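Local coordinates for thermospermine synthase (Medicago truncatula, PDB 6BQ6), which probably catalyses aminopropyl transfer from decarboxylated S-adenosylmethionine to spermidine, giving thermospermine and methylthioadenosine, at residues 91-96 with 119-124; 234-239 with 313-318; 274-279 with 289-294. All blocks are in the same frame, centred on the assembly; numbering follows the deposited sequence.

Contact 1. Residues 91-96 with 119-124; sequences LVHPAL and LLRHKT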
ATOM      1  N   LEU B  91     -18.833  25.447   5.006  1.00 17.12           N
ATOM      2  CA  LEU B  91     -18.817  25.629   6.453  1.00 16.79           C
ATOM      3  C   LEU B  91     -19.292  27.023   6.842  1.00 16.59           C
ATOM      4  O   LEU B  91     -20.006  27.180   7.811  1.00 16.72           O
ATOM      5  CB  LEU B  91     -17.434  25.442   7.032  1.00 16.03           C
ATOM      6  CG  LEU B  91     -17.156  25.716   8.544  1.00 16.27           C
ATOM      7  CD1 LEU B  91     -18.010  24.772   9.404  1.00 16.79           C
ATOM      8  CD2 LEU B  91     -15.706  25.619   8.858  1.00 16.72           C
ATOM      9  N   VAL B  92     -18.894  28.037   6.077  1.00 16.88           N
ATOM     10  CA  VAL B  92     -19.061  29.455   6.455  1.00 18.05           C
ATOM     11  C   VAL B  92     -20.264  30.159   5.870  1.00 17.94           C
ATOM     12  O   VAL B  92     -21.062  30.766   6.596  1.00 17.70           O
ATOM     13  CB  VAL B  92     -17.764  30.250   6.125  1.00 18.20           C
ATOM     14  CG1 VAL B  92     -17.979  31.746   6.251  1.00 19.93           C
ATOM     15  CG2 VAL B  92     -16.631  29.766   7.046  1.00 19.24           C
ATOM     16  N   HIS B  93     -20.440  30.069   4.549  1.00 17.61           N
ATOM     17  CA  HIS B  93     -21.389  30.979   3.922  1.00 18.54           C
ATOM     18  C   HIS B  93     -22.849  30.799   4.228  1.00 19.28           C
ATOM     19  O   HIS B  93     -23.536  31.804   4.468  1.00 19.88           O
ATOM     20  CB  HIS B  93     -21.100  31.102   2.439  1.00 18.69           C
ATOM     21  CG  HIS B  93     -19.735  31.612   2.174  1.00 18.82           C
ATOM     22  ND1 HIS B  93     -19.255  32.742   2.798  1.00 20.38           N
ATOM     23  CD2 HIS B  93     -18.717  31.155   1.415  1.00 19.13           C
ATOM     24  CE1 HIS B  93     -18.007  32.945   2.459  1.00 19.83           C
ATOM     25  NE2 HIS B  93     -17.650  32.001   1.619  1.00 20.31           N
ATOM     26  N   PRO B  94     -23.339  29.551   4.257  1.00 19.61           N
ATOM     27  CA  PRO B  94     -24.758  29.375   4.562  1.00 20.50           C
ATOM     28  C   PRO B  94     -25.147  30.015   5.904  1.00 20.48           C
ATOM     29  O   PRO B  94     -26.178  30.719   5.977  1.00 21.30           O
ATOM     30  CB  PRO B  94     -24.905  27.859   4.582  1.00 20.05           C
ATOM     31  CG  PRO B  94     -23.893  27.382   3.595  1.00 20.38           C
ATOM     32  CD  PRO B  94     -22.701  28.271   3.842  1.00 20.14           C
ATOM     33  N   ALA B  95     -24.358  29.781   6.954  1.00 19.95           N
ATOM     34  CA  ALA B  95     -24.659  30.413   8.242  1.00 20.95           C
ATOM     35  C   ALA B  95     -24.737  31.908   8.153  1.00 20.54           C
ATOM     36  O   ALA B  95     -25.732  32.529   8.553  1.00 21.47           O
ATOM     37  CB  ALA B  95     -23.660  29.995   9.297  1.00 20.31           C
ATOM     38  N   LEU B  96     -23.716  32.535   7.590  1.00 20.77           N
ATOM     39  CA  LEU B  96     -23.692  34.017   7.604  1.00 21.06           C
ATOM     40  C   LEU B  96     -24.786  34.590   6.699  1.00 21.15           C
ATOM     41  O   LEU B  96     -25.413  35.612   7.006  1.00 21.05           O
ATOM     42  CB  LEU B  96     -22.358  34.579   7.227  1.00 21.35           C
ATOM     43  CG  LEU B  96     -21.382  34.745   8.409  1.00 21.57           C
ATOM     44  CD1 LEU B  96     -20.953  33.421   9.023  1.00 20.92           C
ATOM     45  CD2 LEU B  96     -20.196  35.574   7.978  1.00 21.84           C
ATOM     46  N   LEU B 119     -14.922  33.871   6.265  1.00 19.31           N
ATOM     47  CA  LEU B 119     -15.664  34.812   7.093  1.00 18.97           C
ATOM     48  C   LEU B 119     -15.334  36.267   6.777  1.00 19.96           C
ATOM     49  O   LEU B 119     -16.230  37.087   6.686  1.00 19.82           O
ATOM     50  CB  LEU B 119     -15.384  34.588   8.562  1.00 18.40           C
ATOM     51  CG  LEU B 119     -16.013  33.301   9.141  1.00 19.10           C
ATOM     52  CD1 LEU B 119     -15.299  32.797  10.384  1.00 19.47           C
ATOM     53  CD2 LEU B 119     -17.490  33.472   9.382  1.00 19.73           C
ATOM     54  N   LEU B 120     -14.062  36.534   6.570  1.00 20.23           N
ATOM     55  CA  LEU B 120     -13.594  37.919   6.304  1.00 21.61           C
ATOM     56  C   LEU B 120     -13.967  38.450   4.917  1.00 22.45           C
ATOM     57  O   LEU B 120     -13.843  39.629   4.646  1.00 22.97           O
ATOM     58  CB  LEU B 120     -12.080  37.983   6.514  1.00 22.35           C
ATOM     59  CG  LEU B 120     -11.706  37.818   8.011  1.00 22.67           C
ATOM     60  CD1 LEU B 120     -10.233  37.479   8.109  1.00 23.49           C
ATOM     61  CD2 LEU B 120     -11.973  39.031   8.899  1.00 22.85           C
ATOM     62  N   ARG B 121     -14.412  37.581   4.019  1.00 21.04           N
ATOM     63  CA  ARG B 121     -15.027  38.007   2.767  1.00 22.44           C
ATOM     64  C   ARG B 121     -16.349  38.717   2.952  1.00 22.66           C
ATOM     65  O   ARG B 121     -16.793  39.376   2.039  1.00 25.92           O
ATOM     66  CB  ARG B 121     -15.184  36.837   1.788  1.00 22.50           C
ATOM     67  CG  ARG B 121     -13.835  36.264   1.364  1.00 23.17           C
ATOM     68  CD  ARG B 121     -13.980  35.050   0.439  1.00 23.94           C
ATOM     69  NE  ARG B 121     -14.754  35.368  -0.755  1.00 24.19           N
ATOM     70  CZ  ARG B 121     -15.559  34.533  -1.419  1.00 25.62           C
ATOM     71  NH1 ARG B 121     -15.774  33.299  -1.025  1.00 24.31           N
ATOM     72  NH2 ARG B 121     -16.202  34.970  -2.470  1.00 26.06           N
ATOM     73  N   HIS B 122     -17.011  38.543   4.098  1.00 22.33           N
ATOM     74  CA  HIS B 122     -18.266  39.205   4.363  1.00 22.78           C
ATOM     75  C   HIS B 122     -18.061  40.625   4.798  1.00 23.75           C
ATOM     76  O   HIS B 122     -17.470  40.876   5.830  1.00 23.27           O
ATOM     77  CB  HIS B 122     -19.028  38.418   5.412  1.00 22.68           C
ATOM     78  CG  HIS B 122     -19.646  37.178   4.862  1.00 21.40           C
ATOM     79  ND1 HIS B 122     -21.000  37.070   4.650  1.00 21.31           N
ATOM     80  CD2 HIS B 122     -19.106  35.980   4.524  1.00 21.35           C
ATOM     81  CE1 HIS B 122     -21.275  35.866   4.171  1.00 22.10           C
ATOM     82  NE2 HIS B 122     -20.143  35.193   4.076  1.00 20.77           N
ATOM     83  N   LYS B 123     -18.624  41.573   4.041  1.00 25.81           N
ATOM     84  CA  LYS B 123     -18.463  42.979   4.426  1.00 26.27           C
ATOM     85  C   LYS B 123     -19.153  43.386   5.709  1.00 26.28           C
ATOM     86  O   LYS B 123     -18.759  44.394   6.296  1.00 27.10           O
ATOM     87  CB  LYS B 123     -18.893  43.901   3.264  1.00 29.09           C
ATOM     88  CG  LYS B 123     -17.925  43.783   2.133  1.00 30.66           C
ATOM     89  CD  LYS B 123     -18.402  44.520   0.889  1.00 34.47           C
ATOM     90  CE  LYS B 123     -19.561  43.814   0.206  1.00 35.69           C
ATOM     91  NZ  LYS B 123     -19.805  44.390  -1.171  1.00 37.69           N
ATOM     92  N   THR B 124     -20.162  42.622   6.153  1.00 24.63           N
ATOM     93  CA  THR B 124     -20.834  42.915   7.414  1.00 24.45           C
ATOM     94  C   THR B 124     -19.947  42.700   8.645  1.00 23.76           C
ATOM     95  O   THR B 124     -20.175  43.274   9.734  1.00 22.64           O
ATOM     96  CB  THR B 124     -22.133  42.065   7.557  1.00 24.85           C
ATOM     97  OG1 THR B 124     -21.811  40.668   7.532  1.00 24.12           O
ATOM     98  CG2 THR B 124     -23.083  42.321   6.399  1.00 25.87           C
TER
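H122 meets L96 with a ring face and H93 with its edge, so a single imidazole joins an apolar and a polar half of the contact. Methyl CD2 of L96 sits over the middle of the ring, 3.6 Å from the centroid of the H122 ring and 12° off its normal, a CH-pi contact. Further toward the rim, CB of L96 lies 3.5 Å from CE1 of H122. At the edge, ND1 of H93 and NE2 of H122 share a hydrogen bond of 2.9 Å, somewhat bent at 146°, in which either ring could be the donor. The two rings touch rim to rim, neither covering the other.

The polar chain continues past H93. NE2 of H93 is hydrogen-bonded to E118 OE1, an oxygen that also forms a salt bridge with NH1 of R121. That shared partner brings R121 NH1 to 3.5 Å from H93 NE2, with guanidinium and ring nearly perpendicular and no hydrogen bond between them. The carboxylate would probably polarise H93 and, through it, H122.

In this Rossmann-like transferase domain, helix 84-98 lies against the central sheet, with L91, A95 and L96 on V177 or V179 of strand 175-181, while helix 114-120 follows strand 104-107 as in nucleotide-binding folds of this type. L119 fills the join between the two helices. Its CD2 touches two side chains at once, 3.6 Å from CG1 of V92 and 3.5 Å from CD1 of L96, the second closer than usual for two carbons. V92 offers CG1 because that methyl stands anti to the backbone N (chi1 169°), and there it also meets CG of L119.

Contact 2. Residues 234-239 with 313-318; sequences YNTLRQ and THVYTE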
ATOM      1  N   TYR B 234     -26.476  15.944  14.196  1.00 20.30           N
ATOM      2  CA  TYR B 234     -27.782  16.434  13.888  1.00 20.93           C
ATOM      3  C   TYR B 234     -28.765  16.225  15.055  1.00 22.03           C
ATOM      4  O   TYR B 234     -29.437  17.123  15.482  1.00 22.05           O
ATOM      5  CB  TYR B 234     -28.318  15.783  12.595  1.00 20.68           C
ATOM      6  CG  TYR B 234     -29.754  16.081  12.350  1.00 21.20           C
ATOM      7  CD1 TYR B 234     -30.167  17.310  11.896  1.00 21.44           C
ATOM      8  CD2 TYR B 234     -30.747  15.118  12.626  1.00 21.97           C
ATOM      9  CE1 TYR B 234     -31.522  17.597  11.716  1.00 23.13           C
ATOM     10  CE2 TYR B 234     -32.075  15.386  12.442  1.00 23.13           C
ATOM     11  CZ  TYR B 234     -32.483  16.610  11.972  1.00 23.96           C
ATOM     12  OH  TYR B 234     -33.826  16.894  11.805  1.00 25.62           O
ATOM     13  N   ASN B 235     -28.845  15.008  15.544  1.00 23.71           N
ATOM     14  CA  ASN B 235     -29.796  14.730  16.611  1.00 24.67           C
ATOM     15  C   ASN B 235     -29.496  15.464  17.904  1.00 24.41           C
ATOM     16  O   ASN B 235     -30.423  15.890  18.603  1.00 24.64           O
ATOM     17  CB  ASN B 235     -29.924  13.230  16.874  1.00 26.38           C
ATOM     18  CG  ASN B 235     -31.143  12.904  17.747  1.00 28.83           C
ATOM     19  OD1 ASN B 235     -32.256  13.352  17.445  1.00 29.69           O
ATOM     20  ND2 ASN B 235     -30.929  12.170  18.861  1.00 30.87           N
ATOM     21  N   THR B 236     -28.218  15.595  18.232  1.00 23.77           N
ATOM     22  CA  THR B 236     -27.825  16.320  19.435  1.00 23.19           C
ATOM     23  C   THR B 236     -28.285  17.760  19.306  1.00 23.90           C
ATOM     24  O   THR B 236     -28.936  18.319  20.209  1.00 24.57           O
ATOM     25  CB  THR B 236     -26.328  16.182  19.709  1.00 22.84           C
ATOM     26  OG1 THR B 236     -25.983  14.786  19.816  1.00 24.35           O
ATOM     27  CG2 THR B 236     -25.943  16.888  20.989  1.00 23.71           C
ATOM     28  N   LEU B 237     -28.016  18.385  18.149  1.00 22.72           N
ATOM     29  CA  LEU B 237     -28.484  19.752  17.939  1.00 22.37           C
ATOM     30  C   LEU B 237     -30.011  19.893  17.947  1.00 24.63           C
ATOM     31  O   LEU B 237     -30.518  20.912  18.393  1.00 23.51           O
ATOM     32  CB  LEU B 237     -27.884  20.339  16.662  1.00 22.06           C
ATOM     33  CG  LEU B 237     -26.401  20.677  16.757  1.00 21.59           C
ATOM     34  CD1 LEU B 237     -25.780  20.855  15.379  1.00 21.73           C
ATOM     35  CD2 LEU B 237     -26.176  21.895  17.604  1.00 22.50           C
ATOM     36  N   ARG B 238     -30.737  18.876  17.469  1.00 25.61           N
ATOM     37  CA  ARG B 238     -32.200  18.904  17.433  1.00 28.87           C
ATOM     38  C   ARG B 238     -32.761  18.946  18.866  1.00 29.62           C
ATOM     39  O   ARG B 238     -33.878  19.444  19.123  1.00 29.93           O
ATOM     40  CB  ARG B 238     -32.693  17.651  16.659  1.00 31.54           C
ATOM     41  CG  ARG B 238     -34.174  17.577  16.448  1.00 36.55           C
ATOM     42  CD  ARG B 238     -34.537  16.555  15.363  1.00 38.04           C
ATOM     43  NE  ARG B 238     -34.019  15.196  15.600  1.00 39.09           N
ATOM     44  CZ  ARG B 238     -34.514  14.087  15.023  1.00 40.25           C
ATOM     45  NH1 ARG B 238     -33.985  12.888  15.247  1.00 39.62           N
ATOM     46  NH2 ARG B 238     -35.556  14.188  14.212  1.00 40.30           N
ATOM     47  N   GLN B 239     -31.972  18.497  19.820  1.00 28.87           N
ATOM     48  CA  GLN B 239     -32.415  18.572  21.246  1.00 29.17           C
ATOM     49  C   GLN B 239     -32.294  19.960  21.862  1.00 28.91           C
ATOM     50  O   GLN B 239     -32.751  20.185  22.992  1.00 28.54           O
ATOM     51  CB  GLN B 239     -31.575  17.635  22.137  1.00 29.47           C
ATOM     52  CG  GLN B 239     -31.458  16.194  21.693  1.00 30.18           C
ATOM     53  CD  GLN B 239     -32.771  15.603  21.273  1.00 32.75           C
ATOM     54  OE1 GLN B 239     -33.760  15.670  22.027  1.00 35.68           O
ATOM     55  NE2 GLN B 239     -32.818  15.016  20.084  1.00 33.02           N
ATOM     56  N   THR B 313     -31.487   8.330  17.453  1.00 35.20           N
ATOM     57  CA  THR B 313     -31.693   8.595  18.890  1.00 35.33           C
ATOM     58  C   THR B 313     -30.429   8.909  19.679  1.00 34.18           C
ATOM     59  O   THR B 313     -30.540   9.296  20.846  1.00 34.57           O
ATOM     60  CB  THR B 313     -32.437   7.418  19.554  1.00 37.09           C
ATOM     61  OG1 THR B 313     -31.735   6.199  19.295  1.00 37.64           O
ATOM     62  CG2 THR B 313     -33.832   7.315  18.947  1.00 37.98           C
ATOM     63  N   HIS B 314     -29.234   8.748  19.110  1.00 34.40           N
ATOM     64  CA  HIS B 314     -27.998   9.009  19.863  1.00 36.59           C
ATOM     65  C   HIS B 314     -27.881  10.502  20.174  1.00 34.67           C
ATOM     66  O   HIS B 314     -28.156  11.356  19.297  1.00 32.60           O
ATOM     67  CB  HIS B 314     -26.723   8.532  19.128  1.00 40.27           C
ATOM     68  CG  HIS B 314     -25.513   8.512  20.015  1.00 46.00           C
ATOM     69  ND1 HIS B 314     -25.415   7.679  21.115  1.00 51.67           N
ATOM     70  CD2 HIS B 314     -24.391   9.271  20.019  1.00 47.87           C
ATOM     71  CE1 HIS B 314     -24.273   7.913  21.741  1.00 52.74           C
ATOM     72  NE2 HIS B 314     -23.629   8.865  21.087  1.00 50.24           N
ATOM     73  N   VAL B 315     -27.543  10.821  21.436  1.00 32.85           N
ATOM     74  CA  VAL B 315     -27.256  12.184  21.835  1.00 32.62           C
ATOM     75  C   VAL B 315     -25.896  12.217  22.526  1.00 33.01           C
ATOM     76  O   VAL B 315     -25.639  11.441  23.456  1.00 32.13           O
ATOM     77  CB  VAL B 315     -28.338  12.753  22.762  1.00 32.76           C
ATOM     78  CG1 VAL B 315     -27.989  14.157  23.232  1.00 33.23           C
ATOM     79  CG2 VAL B 315     -29.668  12.779  22.030  1.00 34.64           C
ATOM     80  N   TYR B 316     -25.028  13.126  22.106  1.00 30.36           N
ATOM     81  CA  TYR B 316     -23.750  13.297  22.774  1.00 30.62           C
ATOM     82  C   TYR B 316     -23.969  13.972  24.123  1.00 33.08           C
ATOM     83  O   TYR B 316     -24.604  15.035  24.202  1.00 32.54           O
ATOM     84  CB  TYR B 316     -22.763  14.099  21.914  1.00 29.47           C
ATOM     85  CG  TYR B 316     -22.342  13.413  20.620  1.00 29.58           C
ATOM     86  CD1 TYR B 316     -21.777  12.157  20.628  1.00 30.33           C
ATOM     87  CD2 TYR B 316     -22.436  14.077  19.408  1.00 28.53           C
ATOM     88  CE1 TYR B 316     -21.374  11.516  19.468  1.00 31.62           C
ATOM     89  CE2 TYR B 316     -22.026  13.459  18.234  1.00 28.46           C
ATOM     90  CZ  TYR B 316     -21.479  12.196  18.261  1.00 30.70           C
ATOM     91  OH  TYR B 316     -21.090  11.608  17.086  1.00 29.47           O
ATOM     92  N   THR B 317     -23.437  13.363  25.181  1.00 35.93           N
ATOM     93  CA  THR B 317     -23.723  13.850  26.549  1.00 40.71           C
ATOM     94  C   THR B 317     -22.497  14.018  27.425  1.00 46.28           C
ATOM     95  O   THR B 317     -21.500  13.288  27.231  1.00 44.82           O
ATOM     96  CB  THR B 317     -24.761  12.992  27.307  1.00 42.25           C
ATOM     97  OG1 THR B 317     -24.276  11.661  27.483  1.00 42.97           O
ATOM     98  CG2 THR B 317     -26.090  12.975  26.565  1.00 43.12           C
ATOM     99  N   GLU B 318     -22.709  14.932  28.407  1.00 53.85           N
ATOM    100  CA  GLU B 318     -21.789  15.830  29.217  1.00 59.44           C
ATOM    101  C   GLU B 318     -20.860  16.806  28.469  1.00 61.77           C
ATOM    102  O   GLU B 318     -21.022  18.043  28.563  1.00 60.06           O
ATOM    103  CB  GLU B 318     -21.022  15.109  30.336  1.00 63.70           C
ATOM    104  CG  GLU B 318     -20.012  14.060  29.884  1.00 66.57           C
ATOM    105  CD  GLU B 318     -20.463  12.646  30.192  1.00 68.50           C
ATOM    106  OE1 GLU B 318     -21.693  12.419  30.284  1.00 69.30           O
ATOM    107  OE2 GLU B 318     -19.583  11.773  30.355  1.00 72.57           O
TER
HETATM  108  O   HOH W   1     -33.023  11.439  20.703  1.00 41.33           O
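OG1 of T236 is gripped from two directions: it accepts a bond of 3.0 Å from the backbone N of Y316 and is itself hydrogen-bonded to the carbonyl oxygen of C232, one turn earlier in its helix. The pattern is that of an irregular C-terminal tail that crosses the last turns of helix 230-238, its backbone held by polar side chains of the helix rather than by strand pairing. OG1 reaches C232 O because it stands beside its own backbone N (chi1 -57°), within range of the preceding turn.

N235 provides the second hold. Its ND2 donates almost straight (172°) to O of H314 over 2.9 Å, with the oxygen in the amide plane of N235 but the donor well above the carbonyl plane of H314. ND2 also donates to a water at 2.9 Å, which passes a longer bond of 3.3 Å to O of T313. The rotation of this amide is fixed from its other end, where R238 grips OD1 of N235 side-on, with NH1 at 2.8 Å and NE at 3.1 Å; NH1 of R238 has a second acceptor in N310 O. An alanine in place of N235 would probably leave H314 O without this donor and take from R238 the acceptor that NE and NH1 share, leaving the guanidinium less firmly held.

Apolar contact is modest. V315 lies against the helix through its two methyls, CG2 being 3.9 Å from CG of Q239. Beyond it the Y316 ring approaches obliquely, bringing its CD2 to 3.6 Å from OG1 of T236.

Contact 3. Residues 274-279 with 289-294; sequences ELDIRM and YLDGKT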
ATOM      1  N   GLU B 274     -32.816  34.321  -2.919  1.00 30.92           N
ATOM      2  CA  GLU B 274     -32.509  35.238  -1.819  1.00 32.50           C
ATOM      3  C   GLU B 274     -31.081  35.065  -1.324  1.00 29.58           C
ATOM      4  O   GLU B 274     -30.363  36.032  -1.088  1.00 29.26           O
ATOM      5  CB  GLU B 274     -33.497  35.117  -0.650  1.00 35.44           C
ATOM      6  CG  GLU B 274     -33.267  36.152   0.485  1.00 39.37           C
ATOM      7  CD  GLU B 274     -32.947  37.599   0.039  1.00 41.49           C
ATOM      8  OE1 GLU B 274     -33.440  38.090  -1.001  1.00 43.40           O
ATOM      9  OE2 GLU B 274     -32.212  38.286   0.766  1.00 41.99           O
ATOM     10  N   LEU B 275     -30.642  33.813  -1.226  1.00 28.63           N
ATOM     11  CA  LEU B 275     -29.245  33.579  -0.961  1.00 26.28           C
ATOM     12  C   LEU B 275     -28.320  34.219  -1.994  1.00 25.97           C
ATOM     13  O   LEU B 275     -27.343  34.819  -1.622  1.00 25.24           O
ATOM     14  CB  LEU B 275     -28.943  32.059  -0.894  1.00 25.81           C
ATOM     15  CG  LEU B 275     -29.508  31.407   0.338  1.00 25.27           C
ATOM     16  CD1 LEU B 275     -29.491  29.892   0.242  1.00 25.71           C
ATOM     17  CD2 LEU B 275     -28.751  31.845   1.578  1.00 24.64           C
ATOM     18  N   ASP B 276     -28.617  34.082  -3.298  1.00 25.88           N
ATOM     19  CA  ASP B 276     -27.730  34.716  -4.314  1.00 26.22           C
ATOM     20  C   ASP B 276     -27.675  36.239  -4.187  1.00 26.30           C
ATOM     21  O   ASP B 276     -26.621  36.855  -4.367  1.00 26.73           O
ATOM     22  CB  ASP B 276     -28.125  34.345  -5.733  1.00 26.78           C
ATOM     23  CG  ASP B 276     -27.825  32.896  -6.057  1.00 28.15           C
ATOM     24  OD1 ASP B 276     -26.834  32.342  -5.505  1.00 28.09           O
ATOM     25  OD2 ASP B 276     -28.583  32.289  -6.862  1.00 28.61           O
ATOM     26  N   ILE B 277     -28.812  36.807  -3.847  1.00 28.76           N
ATOM     27  CA  ILE B 277     -28.898  38.274  -3.644  1.00 31.30           C
ATOM     28  C   ILE B 277     -28.029  38.712  -2.508  1.00 29.88           C
ATOM     29  O   ILE B 277     -27.275  39.663  -2.650  1.00 29.52           O
ATOM     30  CB  ILE B 277     -30.341  38.750  -3.447  1.00 31.81           C
ATOM     31  CG1 ILE B 277     -31.058  38.701  -4.802  1.00 33.29           C
ATOM     32  CG2 ILE B 277     -30.377  40.203  -2.944  1.00 34.41           C
ATOM     33  CD1 ILE B 277     -32.554  38.688  -4.692  1.00 34.28           C
ATOM     34  N   ARG B 278     -28.113  37.975  -1.398  1.00 31.17           N
ATOM     35  CA  ARG B 278     -27.268  38.233  -0.241  1.00 31.21           C
ATOM     36  C   ARG B 278     -25.804  38.061  -0.534  1.00 28.10           C
ATOM     37  O   ARG B 278     -25.008  38.839  -0.057  1.00 28.95           O
ATOM     38  CB  ARG B 278     -27.690  37.383   0.966  1.00 30.93           C
ATOM     39  CG  ARG B 278     -29.053  37.794   1.481  1.00 32.60           C
ATOM     40  CD  ARG B 278     -29.508  36.953   2.641  1.00 32.71           C
ATOM     41  NE  ARG B 278     -30.900  37.293   3.053  1.00 33.74           N
ATOM     42  CZ  ARG B 278     -31.348  37.243   4.315  1.00 35.76           C
ATOM     43  NH1 ARG B 278     -30.576  36.848   5.324  1.00 32.80           N
ATOM     44  NH2 ARG B 278     -32.629  37.579   4.569  1.00 37.51           N
ATOM     45  N   MET B 279     -25.442  37.046  -1.326  1.00 26.67           N
ATOM     46  CA  MET B 279     -24.051  36.838  -1.701  1.00 25.83           C
ATOM     47  C   MET B 279     -23.505  37.992  -2.520  1.00 26.78           C
ATOM     48  O   MET B 279     -22.422  38.471  -2.279  1.00 26.78           O
ATOM     49  CB  MET B 279     -23.843  35.537  -2.478  1.00 26.05           C
ATOM     50  CG  MET B 279     -24.122  34.301  -1.688  1.00 26.71           C
ATOM     51  SD  MET B 279     -23.810  32.802  -2.681  1.00 30.07           S
ATOM     52  CE  MET B 279     -24.994  31.680  -1.960  1.00 29.95           C
ATOM     53  N   TYR B 289     -17.626  27.670  -5.162  1.00 23.28           N
ATOM     54  CA  TYR B 289     -18.429  26.451  -5.030  1.00 23.34           C
ATOM     55  C   TYR B 289     -19.904  26.782  -4.873  1.00 22.27           C
ATOM     56  O   TYR B 289     -20.752  26.160  -5.484  1.00 22.70           O
ATOM     57  CB  TYR B 289     -18.003  25.582  -3.833  1.00 22.50           C
ATOM     58  CG  TYR B 289     -18.837  24.332  -3.769  1.00 23.14           C
ATOM     59  CD1 TYR B 289     -18.675  23.325  -4.685  1.00 24.14           C
ATOM     60  CD2 TYR B 289     -19.823  24.200  -2.808  1.00 22.73           C
ATOM     61  CE1 TYR B 289     -19.492  22.180  -4.634  1.00 24.25           C
ATOM     62  CE2 TYR B 289     -20.606  23.101  -2.758  1.00 23.99           C
ATOM     63  CZ  TYR B 289     -20.474  22.130  -3.647  1.00 23.86           C
ATOM     64  OH  TYR B 289     -21.325  21.051  -3.554  1.00 27.52           O
ATOM     65  N   LEU B 290     -20.218  27.725  -4.004  1.00 22.42           N
ATOM     66  CA  LEU B 290     -21.549  27.854  -3.471  1.00 23.30           C
ATOM     67  C   LEU B 290     -22.335  29.006  -4.142  1.00 24.09           C
ATOM     68  O   LEU B 290     -21.888  30.146  -4.118  1.00 26.01           O
ATOM     69  CB  LEU B 290     -21.417  28.074  -1.971  1.00 24.99           C
ATOM     70  CG  LEU B 290     -22.695  27.840  -1.223  1.00 26.38           C
ATOM     71  CD1 LEU B 290     -22.996  26.364  -0.985  1.00 26.04           C
ATOM     72  CD2 LEU B 290     -22.601  28.575   0.082  1.00 27.61           C
ATOM     73  N   ASP B 291     -23.452  28.684  -4.794  1.00 22.92           N
ATOM     74  CA  ASP B 291     -24.524  29.626  -5.075  1.00 22.23           C
ATOM     75  C   ASP B 291     -25.769  29.127  -4.353  1.00 23.34           C
ATOM     76  O   ASP B 291     -25.728  28.089  -3.658  1.00 20.66           O
ATOM     77  CB  ASP B 291     -24.740  29.907  -6.577  1.00 23.55           C
ATOM     78  CG  ASP B 291     -25.142  28.703  -7.373  1.00 23.84           C
ATOM     79  OD1 ASP B 291     -25.438  27.608  -6.793  1.00 22.58           O
ATOM     80  OD2 ASP B 291     -25.138  28.814  -8.635  1.00 24.27           O
ATOM     81  N   GLY B 292     -26.885  29.846  -4.489  1.00 22.62           N
ATOM     82  CA  GLY B 292     -28.074  29.473  -3.761  1.00 23.00           C
ATOM     83  C   GLY B 292     -28.620  28.127  -4.127  1.00 22.66           C
ATOM     84  O   GLY B 292     -29.013  27.345  -3.212  1.00 22.62           O
ATOM     85  N   LYS B 293     -28.623  27.815  -5.419  1.00 22.14           N
ATOM     86  CA  LYS B 293     -29.093  26.500  -5.851  1.00 23.56           C
ATOM     87  C   LYS B 293     -28.254  25.367  -5.268  1.00 21.81           C
ATOM     88  O   LYS B 293     -28.769  24.309  -4.869  1.00 21.50           O
ATOM     89  CB  LYS B 293     -29.114  26.376  -7.379  1.00 25.84           C
ATOM     90  CG  LYS B 293     -30.349  26.927  -8.079  1.00 29.84           C
ATOM     91  CD  LYS B 293     -30.226  26.479  -9.543  1.00 32.48           C
ATOM     92  CE  LYS B 293     -31.370  26.932 -10.411  1.00 36.99           C
ATOM     93  NZ  LYS B 293     -31.304  26.194 -11.711  1.00 38.99           N
ATOM     94  N   THR B 294     -26.960  25.609  -5.180  1.00 20.89           N
ATOM     95  CA  THR B 294     -26.049  24.633  -4.578  1.00 20.44           C
ATOM     96  C   THR B 294     -26.412  24.365  -3.136  1.00 20.21           C
ATOM     97  O   THR B 294     -26.471  23.195  -2.702  1.00 19.54           O
ATOM     98  CB  THR B 294     -24.572  25.047  -4.706  1.00 20.90           C
ATOM     99  OG1 THR B 294     -24.241  25.316  -6.073  1.00 20.62           O
ATOM    100  CG2 THR B 294     -23.647  23.924  -4.242  1.00 21.32           C
TER
HETATM  101  O   HOH W   2     -28.240  29.737  -7.507  1.00 27.62           O
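D276 and G292 are joined by the one hydrogen bond that crosses this contact: the backbone N of G292 donates to OD1 of D276 over 2.7 Å at 156°, meeting the oxygen on its syn side but 34° out of the carboxylate plane. The other oxygen, OD2 of D276, receives a water at 2.7 Å, and that water in turn accepts from the backbone N of K293.

These bonds serve the opening turn of helix 292-298, whose N-cap is D291. Chi1 of 62° sets CG of D291 between its backbone N and carbonyl carbon; from that carboxylate OD1 accepts from both N of T294, at 3.0 Å, and OG1 of T294, at 2.7 Å. The first three N-H groups of the helix thus find acceptors in an aspartate of another helix, a water and the N-cap. The helix start would probably help to stabilise both negative carboxylates. It also lies at a subunit interface, where OD2 of D291 forms a salt bridge with R306 of the second subunit.

Van der Waals contacts lie beside this polar group, on the face of helix 272-282 where L275 and M279 also touch L97 of helix 84-98. G292 brings only its CA, at 4.0 Å, to CB of L275. M279, extended beyond CG, reaches the backbone just before the helix with its thioether: SD is 3.6 Å from O of L290, and CE is 3.6 Å from the carbonyl C of D291. The loose apolar member of the group is CE of M279 against CD2 of L290, 4.4 Å apart.

How the contacts relate
Contacts 1 and 3 are neighbours, their centres about 12 Å apart, and they touch where L290 packs on H93 and P94. Helix 84-98 is common ground: it supplies one side of contact 1, and its L97 underlies L275 and M279 of contact 3. Contact 2 stands apart, with centres about 26 Å from contact 1 and 29 Å from contact 3. Along the chain contact 1 closes first, within the Rossmann-like domain; contact 2 then opens, and contact 3 is nested inside its loop. The C-terminal region therefore first packs helices 272-282 and 292-298 near helix 84-98, then returns across the subunit to finish against helix 230-238.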